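Glycoside hydrolase YxiA (PDB 3LV4) probably hydrolyses glycosidic bonds in arabinan, as a calcium-binding family 43 glycoside hydrolase resembling arabinan endo-1,5-alpha-L-arabinosidases. Local coordinates at residues Glu375-Leu378 / Ile384-Ala387; Gly355-Val360 / Met426-Leu431. All coordinates share one frame; numbering follows the deposited sequence.

Interaction 1 (Glu375-Leu378 / Ile384-Ala387); sequences EIRL and ITGA. With CA (calcium ion), chain D.
Ile376 and Ile384 meet on the buried face of the strand pair 375-378 / 384-386, and Ile376 is worth following outward. Its CB sits 3.4 Å from Thr385 O and 4.1 Å from Ile384 CG2. One branch, CG2, reaches Ala387 CB at 3.9 Å; it stands beside the backbone N because CG1 takes the place between N and the carbonyl carbon (chi1 63°). The other branch runs through CG1 to CD1, which returns to Ile384 CG2. Next along, Leu378 and Ile384 lie side by side, CD2 of the leucine 3.7 Å from CG1 of the isoleucine. The two strands form an antiparallel beta hairpin in the C-terminal lipocalin-like domain. Arg377 and Thr385 are its hydrogen-bonded pair: Thr385 N gives a fairly straight bond to Arg377 O (160° at the hydrogen), whereas Arg377 N approaches Thr385 O from above the carbonyl plane. Beyond Gly386, whose backbone angles suit a residue without CB, Ala387 N donates to Glu375 O at 2.9 Å, in the carbonyl plane. The Glu375 side chain leads away from the hairpin, extended beyond CG, and OE2 binds calcium at 2.5 Å together with Glu358, Asn281 and three waters.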
ATOM      1  N   GLU A 375     -12.011  -8.206  23.732  1.00 11.81           N
ATOM      2  CA  GLU A 375     -11.029  -8.716  24.687  1.00 10.62           C
ATOM      3  C   GLU A 375     -10.884 -10.228  24.688  1.00  9.95           C
ATOM      4  O   GLU A 375     -11.874 -10.964  24.716  1.00 10.11           O
ATOM      5  CB  GLU A 375     -11.345  -8.236  26.109  1.00 11.16           C
ATOM      6  CG  GLU A 375     -11.374  -6.743  26.233  1.00 16.61           C
ATOM      7  CD  GLU A 375     -11.491  -6.274  27.668  1.00 20.97           C
ATOM      8  OE1 GLU A 375     -11.436  -7.115  28.592  1.00 25.98           O
ATOM      9  OE2 GLU A 375     -11.634  -5.056  27.875  1.00 20.66           O
ATOM     10  N   ILE A 376      -9.629 -10.671  24.666  1.00  8.43           N
ATOM     11  CA  ILE A 376      -9.290 -12.075  24.790  1.00  8.97           C
ATOM     12  C   ILE A 376      -8.181 -12.199  25.819  1.00 12.08           C
ATOM     13  O   ILE A 376      -7.602 -11.192  26.235  1.00 13.24           O
ATOM     14  CB  ILE A 376      -8.789 -12.655  23.451  1.00  9.39           C
ATOM     15  CG1 ILE A 376      -7.490 -11.966  23.008  1.00 10.12           C
ATOM     16  CG2 ILE A 376      -9.867 -12.527  22.375  1.00 10.26           C
ATOM     17  CD1 ILE A 376      -6.780 -12.685  21.867  1.00 12.30           C
ATOM     18  N   ARG A 377      -7.896 -13.426  26.242  1.00 12.38           N
ATOM     19  CA  ARG A 377      -6.729 -13.674  27.085  1.00 11.70           C
ATOM     20  C   ARG A 377      -5.872 -14.786  26.507  1.00 13.03           C
ATOM     21  O   ARG A 377      -6.380 -15.853  26.151  1.00 13.40           O
ATOM     22  CB  ARG A 377      -7.134 -14.025  28.521  1.00 11.80           C
ATOM     23  CG  ARG A 377      -5.937 -14.325  29.410  1.00 14.23           C
ATOM     24  CD  ARG A 377      -6.314 -14.449  30.879  1.00 19.36           C
ATOM     25  NE  ARG A 377      -5.128 -14.651  31.709  1.00 24.28           N
ATOM     26  CZ  ARG A 377      -4.365 -13.668  32.183  1.00 28.26           C
ATOM     27  NH1 ARG A 377      -4.662 -12.400  31.921  1.00 29.47           N
ATOM     28  NH2 ARG A 377      -3.303 -13.951  32.926  1.00 28.83           N
ATOM     29  N   LEU A 378      -4.574 -14.521  26.385  1.00 11.83           N
ATOM     30  CA  LEU A 378      -3.613 -15.575  26.112  1.00 12.49           C
ATOM     31  C   LEU A 378      -3.226 -16.139  27.467  1.00 12.60           C
ATOM     32  O   LEU A 378      -2.440 -15.525  28.195  1.00 14.13           O
ATOM     33  CB  LEU A 378      -2.379 -15.025  25.395  1.00 11.53           C
ATOM     34  CG  LEU A 378      -2.614 -14.349  24.042  1.00 15.14           C
ATOM     35  CD1 LEU A 378      -1.294 -14.101  23.321  1.00 13.94           C
ATOM     36  CD2 LEU A 378      -3.560 -15.166  23.179  1.00 17.59           C
ATOM     37  N   ILE A 384      -6.620 -19.765  24.460  1.00 13.22           N
ATOM     38  CA  ILE A 384      -7.198 -18.434  24.322  1.00 11.79           C
ATOM     39  C   ILE A 384      -8.633 -18.467  24.838  1.00 12.59           C
ATOM     40  O   ILE A 384      -9.407 -19.371  24.491  1.00 12.71           O
ATOM     41  CB  ILE A 384      -7.203 -17.956  22.850  1.00 11.01           C
ATOM     42  CG1 ILE A 384      -5.781 -17.950  22.281  1.00 11.21           C
ATOM     43  CG2 ILE A 384      -7.840 -16.576  22.729  1.00 11.35           C
ATOM     44  CD1 ILE A 384      -5.719 -17.556  20.813  1.00 10.87           C
ATOM     45  N   THR A 385      -8.982 -17.491  25.676  1.00 12.06           N
ATOM     46  CA  THR A 385     -10.346 -17.364  26.179  1.00 14.17           C
ATOM     47  C   THR A 385     -10.869 -15.948  25.960  1.00 16.68           C
ATOM     48  O   THR A 385     -10.134 -15.070  25.500  1.00 16.52           O
ATOM     49  CB  THR A 385     -10.430 -17.698  27.672  1.00 14.80           C
ATOM     50  OG1 THR A 385      -9.479 -16.901  28.387  1.00 16.74           O
ATOM     51  CG2 THR A 385     -10.124 -19.183  27.910  1.00 14.98           C
ATOM     52  N   GLY A 386     -12.141 -15.732  26.282  1.00 15.24           N
ATOM     53  CA  GLY A 386     -12.744 -14.423  26.135  1.00 14.54           C
ATOM     54  C   GLY A 386     -13.613 -14.348  24.897  1.00 17.22           C
ATOM     55  O   GLY A 386     -14.508 -15.178  24.707  1.00 18.29           O
ATOM     56  N   ALA A 387     -13.340 -13.365  24.044  1.00 16.69           N
ATOM     57  CA  ALA A 387     -14.163 -13.123  22.854  1.00 18.08           C
ATOM     58  C   ALA A 387     -14.120 -14.301  21.888  1.00 18.54           C
ATOM     59  O   ALA A 387     -15.067 -14.541  21.137  1.00 19.83           O
ATOM     60  CB  ALA A 387     -13.725 -11.829  22.147  1.00 18.37           C
TER
HETATM   61 CA    CA D 504     -11.861  -3.212  26.249  1.00 17.73          CA
HETATM   62  O   HOH W   1     -14.638  -3.200  26.689  1.00 40.55           O
HETATM   63  O   HOH W   2     -12.866  -4.083  24.128  1.00 13.92           O
HETATM   64  O   HOH W   3     -10.211  -2.034  28.006  1.00 31.36           O

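Interaction 2 (Gly355-Val360 / Met426-Leu431). With CA (calcium ion), chain D.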
ATOM      1  N   GLY A 355      -1.393 -12.813  28.944  1.00 13.49           N
ATOM      2  CA  GLY A 355      -2.234 -11.716  29.400  1.00 14.54           C
ATOM      3  C   GLY A 355      -3.435 -11.374  28.532  1.00 13.41           C
ATOM      4  O   GLY A 355      -3.716 -12.042  27.530  1.00 12.77           O
ATOM      5  N   ASP A 356      -4.146 -10.315  28.925  1.00 13.09           N
ATOM      6  CA  ASP A 356      -5.343  -9.875  28.209  1.00 12.62           C
ATOM      7  C   ASP A 356      -4.962  -8.994  27.025  1.00 12.17           C
ATOM      8  O   ASP A 356      -4.029  -8.199  27.113  1.00 12.01           O
ATOM      9  CB  ASP A 356      -6.269  -9.096  29.144  1.00 15.57           C
ATOM     10  CG  ASP A 356      -6.744  -9.923  30.327  1.00 19.63           C
ATOM     11  OD1 ASP A 356      -6.971 -11.135  30.167  1.00 20.48           O
ATOM     12  OD2 ASP A 356      -6.905  -9.357  31.422  1.00 23.18           O
ATOM     13  N   TYR A 357      -5.684  -9.145  25.917  1.00 12.25           N
ATOM     14  CA  TYR A 357      -5.438  -8.349  24.716  1.00  9.70           C
ATOM     15  C   TYR A 357      -6.745  -7.850  24.123  1.00 11.03           C
ATOM     16  O   TYR A 357      -7.783  -8.505  24.250  1.00 12.93           O
ATOM     17  CB  TYR A 357      -4.749  -9.191  23.630  1.00  9.33           C
ATOM     18  CG  TYR A 357      -3.297  -9.538  23.876  1.00  9.51           C
ATOM     19  CD1 TYR A 357      -2.282  -8.871  23.199  1.00 10.75           C
ATOM     20  CD2 TYR A 357      -2.940 -10.539  24.780  1.00 10.77           C
ATOM     21  CE1 TYR A 357      -0.946  -9.188  23.410  1.00 10.91           C
ATOM     22  CE2 TYR A 357      -1.616 -10.862  25.002  1.00 10.88           C
ATOM     23  CZ  TYR A 357      -0.620 -10.182  24.314  1.00 13.39           C
ATOM     24  OH  TYR A 357       0.702 -10.502  24.530  1.00 14.90           O
ATOM     25  N   GLU A 358      -6.682  -6.706  23.449  1.00  8.96           N
ATOM     26  CA  GLU A 358      -7.717  -6.321  22.505  1.00  8.88           C
ATOM     27  C   GLU A 358      -7.389  -7.019  21.194  1.00 10.23           C
ATOM     28  O   GLU A 358      -6.269  -6.916  20.698  1.00 10.77           O
ATOM     29  CB  GLU A 358      -7.713  -4.810  22.285  1.00  7.75           C
ATOM     30  CG  GLU A 358      -8.102  -4.028  23.504  1.00 10.26           C
ATOM     31  CD  GLU A 358      -9.549  -4.221  23.875  1.00 12.60           C
ATOM     32  OE1 GLU A 358     -10.367  -4.602  23.001  1.00 11.50           O
ATOM     33  OE2 GLU A 358      -9.869  -3.977  25.053  1.00 13.68           O
ATOM     34  N   LEU A 359      -8.363  -7.729  20.636  1.00  9.47           N
ATOM     35  CA  LEU A 359      -8.178  -8.465  19.388  1.00 10.31           C
ATOM     36  C   LEU A 359      -8.971  -7.826  18.270  1.00  8.86           C
ATOM     37  O   LEU A 359     -10.176  -7.597  18.414  1.00  8.96           O
ATOM     38  CB  LEU A 359      -8.665  -9.906  19.548  1.00 10.09           C
ATOM     39  CG  LEU A 359      -8.637 -10.795  18.298  1.00 10.30           C
ATOM     40  CD1 LEU A 359      -7.209 -11.129  17.871  1.00 11.22           C
ATOM     41  CD2 LEU A 359      -9.428 -12.079  18.527  1.00  8.38           C
ATOM     42  N   VAL A 360      -8.302  -7.553  17.152  1.00  8.33           N
ATOM     43  CA  VAL A 360      -8.994  -7.125  15.938  1.00  7.25           C
ATOM     44  C   VAL A 360      -8.870  -8.231  14.907  1.00  8.27           C
ATOM     45  O   VAL A 360      -7.772  -8.710  14.633  1.00  9.49           O
ATOM     46  CB  VAL A 360      -8.402  -5.826  15.334  1.00  8.83           C
ATOM     47  CG1 VAL A 360      -9.054  -5.532  13.984  1.00  7.91           C
ATOM     48  CG2 VAL A 360      -8.597  -4.653  16.289  1.00  9.93           C
HETATM   49  N   MSE A 426       2.390  -4.700  24.564  1.00  9.47           N
HETATM   50  CA  MSE A 426       2.818  -5.850  23.777  1.00 10.49           C
HETATM   51  C   MSE A 426       1.810  -6.062  22.658  1.00 10.08           C
HETATM   52  O   MSE A 426       0.609  -5.980  22.887  1.00 12.61           O
HETATM   53  CB  MSE A 426       2.894  -7.113  24.644  1.00 11.95           C
HETATM   54  CG  MSE A 426       3.256  -8.380  23.853  1.00 11.85           C
HETATM   55 SE   MSE A 426       5.019  -8.241  22.977  1.00 22.10          SE
HETATM   56  CE  MSE A 426       6.129  -8.258  24.600  1.00 17.07           C
ATOM     57  N   THR A 427       2.280  -6.330  21.447  1.00  9.96           N
ATOM     58  CA  THR A 427       1.352  -6.601  20.360  1.00  8.75           C
ATOM     59  C   THR A 427       1.692  -7.920  19.684  1.00  8.89           C
ATOM     60  O   THR A 427       2.781  -8.455  19.854  1.00  9.10           O
ATOM     61  CB  THR A 427       1.366  -5.473  19.294  1.00  8.33           C
ATOM     62  OG1 THR A 427       2.547  -5.580  18.481  1.00  9.63           O
ATOM     63  CG2 THR A 427       1.325  -4.097  19.966  1.00  9.42           C
ATOM     64  N   PHE A 428       0.739  -8.449  18.927  1.00  9.28           N
ATOM     65  CA  PHE A 428       1.037  -9.490  17.967  1.00  9.10           C
ATOM     66  C   PHE A 428       0.245  -9.217  16.699  1.00  8.84           C
ATOM     67  O   PHE A 428      -0.771  -8.527  16.726  1.00  9.77           O
ATOM     68  CB  PHE A 428       0.757 -10.903  18.522  1.00  9.52           C
ATOM     69  CG  PHE A 428      -0.688 -11.175  18.836  1.00  9.74           C
ATOM     70  CD1 PHE A 428      -1.573 -11.546  17.833  1.00 11.19           C
ATOM     71  CD2 PHE A 428      -1.152 -11.104  20.145  1.00  9.63           C
ATOM     72  CE1 PHE A 428      -2.907 -11.820  18.123  1.00 13.75           C
ATOM     73  CE2 PHE A 428      -2.482 -11.380  20.446  1.00 11.91           C
ATOM     74  CZ  PHE A 428      -3.363 -11.732  19.430  1.00 14.56           C
ATOM     75  N   SER A 429       0.734  -9.740  15.584  1.00  9.17           N
ATOM     76  CA  SER A 429       0.074  -9.552  14.301  1.00  8.50           C
ATOM     77  C   SER A 429       0.313 -10.820  13.517  1.00  7.60           C
ATOM     78  O   SER A 429       1.455 -11.254  13.386  1.00  8.99           O
ATOM     79  CB  SER A 429       0.661  -8.352  13.558  1.00  7.00           C
ATOM     80  OG  SER A 429       0.018  -8.165  12.303  1.00  8.80           O
ATOM     81  N   ALA A 430      -0.751 -11.439  13.022  1.00  8.27           N
ATOM     82  CA  ALA A 430      -0.605 -12.749  12.397  1.00  8.23           C
ATOM     83  C   ALA A 430      -1.545 -12.941  11.208  1.00  9.22           C
ATOM     84  O   ALA A 430      -2.510 -12.192  11.041  1.00  8.61           O
ATOM     85  CB  ALA A 430      -0.813 -13.859  13.437  1.00  9.72           C
ATOM     86  N   LEU A 431      -1.254 -13.958  10.396  1.00  8.55           N
ATOM     87  CA  LEU A 431      -2.003 -14.220   9.173  1.00  7.09           C
ATOM     88  C   LEU A 431      -2.288 -15.702   9.032  1.00  9.29           C
ATOM     89  O   LEU A 431      -1.461 -16.533   9.405  1.00  9.39           O
ATOM     90  CB  LEU A 431      -1.188 -13.785   7.947  1.00  7.80           C
ATOM     91  CG  LEU A 431      -0.985 -12.289   7.661  1.00  8.18           C
ATOM     92  CD1 LEU A 431       0.095 -12.085   6.599  1.00 11.60           C
ATOM     93  CD2 LEU A 431      -2.294 -11.638   7.218  1.00 10.90           C
TER
HETATM   94 CA    CA D 504     -11.861  -3.212  26.249  1.00 17.73          CA
HETATM   95  O   HOH W   2     -12.866  -4.083  24.128  1.00 13.92           O
HETATM   96  O   HOH W   1     -14.638  -3.200  26.689  1.00 40.55           O
HETATM   97  O   HOH W   3     -10.211  -2.034  28.006  1.00 31.36           O
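CE2 of Phe428 sits over one face of the Tyr357 ring, 3.7 Å from its CD1. This is packing inside the closed antiparallel beta barrel of the C-terminal lipocalin-like domain: strands 355-363 and 423-432 are not hydrogen-bonded to each other, and strand 437-442 lies between them and pairs with both. Their short segments run at 45° with axes 8.7 Å apart, a gap that side chains have to bridge. The tight part is the aromatic pair. The ring planes stand at 57° and the centroids 5.2 Å apart, an oblique meeting in which CE2 and CD2 of Phe428 lie against CD1 and CE1 of the tyrosine. Phe428 gets there with CG between its backbone N and carbonyl carbon (chi1 64°), which brings the ring end nearer strand 355-363. At the far end of the tyrosine, OH comes within 3.4 Å of CG of Met426, a selenomethionine, and the hydroxyl hydrogen-bonds to Val353 O, so its polar end is satisfied within the buried layer. The contact is looser toward Leu359, where CD1 just reaches Phe428 CZ at 4.2 Å. Glu358, next to Tyr357, takes no part in the aromatic packing, and its bent side chain goes to the hydrated calcium ion. There OE2 binds the metal at 2.5 Å, while OE1 is hydrogen-bonded to Ser373 OG and accepts another bond, 2.8 Å long, from a calcium-bound water.

Interactions 1 and 2 lie 10 Å apart, centre to centre, in the C-terminal lipocalin-like domain. Along the chain the order is 355-360, 375-378, 384-387, 426-431, so the hairpin of interaction 1 falls between the two halves of interaction 2. Strands 355-363 and 371-378 are antiparallel neighbours, probably joined by hydrogen bonds from Tyr357 N to Ile376 O and from Leu378 N to Gly355 O; Arg377 also forms a salt bridge with Asp356. Each contact supplies one glutamate, Glu375 or Glu358, to the same calcium ion. Asn281, which follows strand 272-280, a parallel neighbour of 371-378, is the third protein ligand, so the metal joins parts of the chain far apart in sequence.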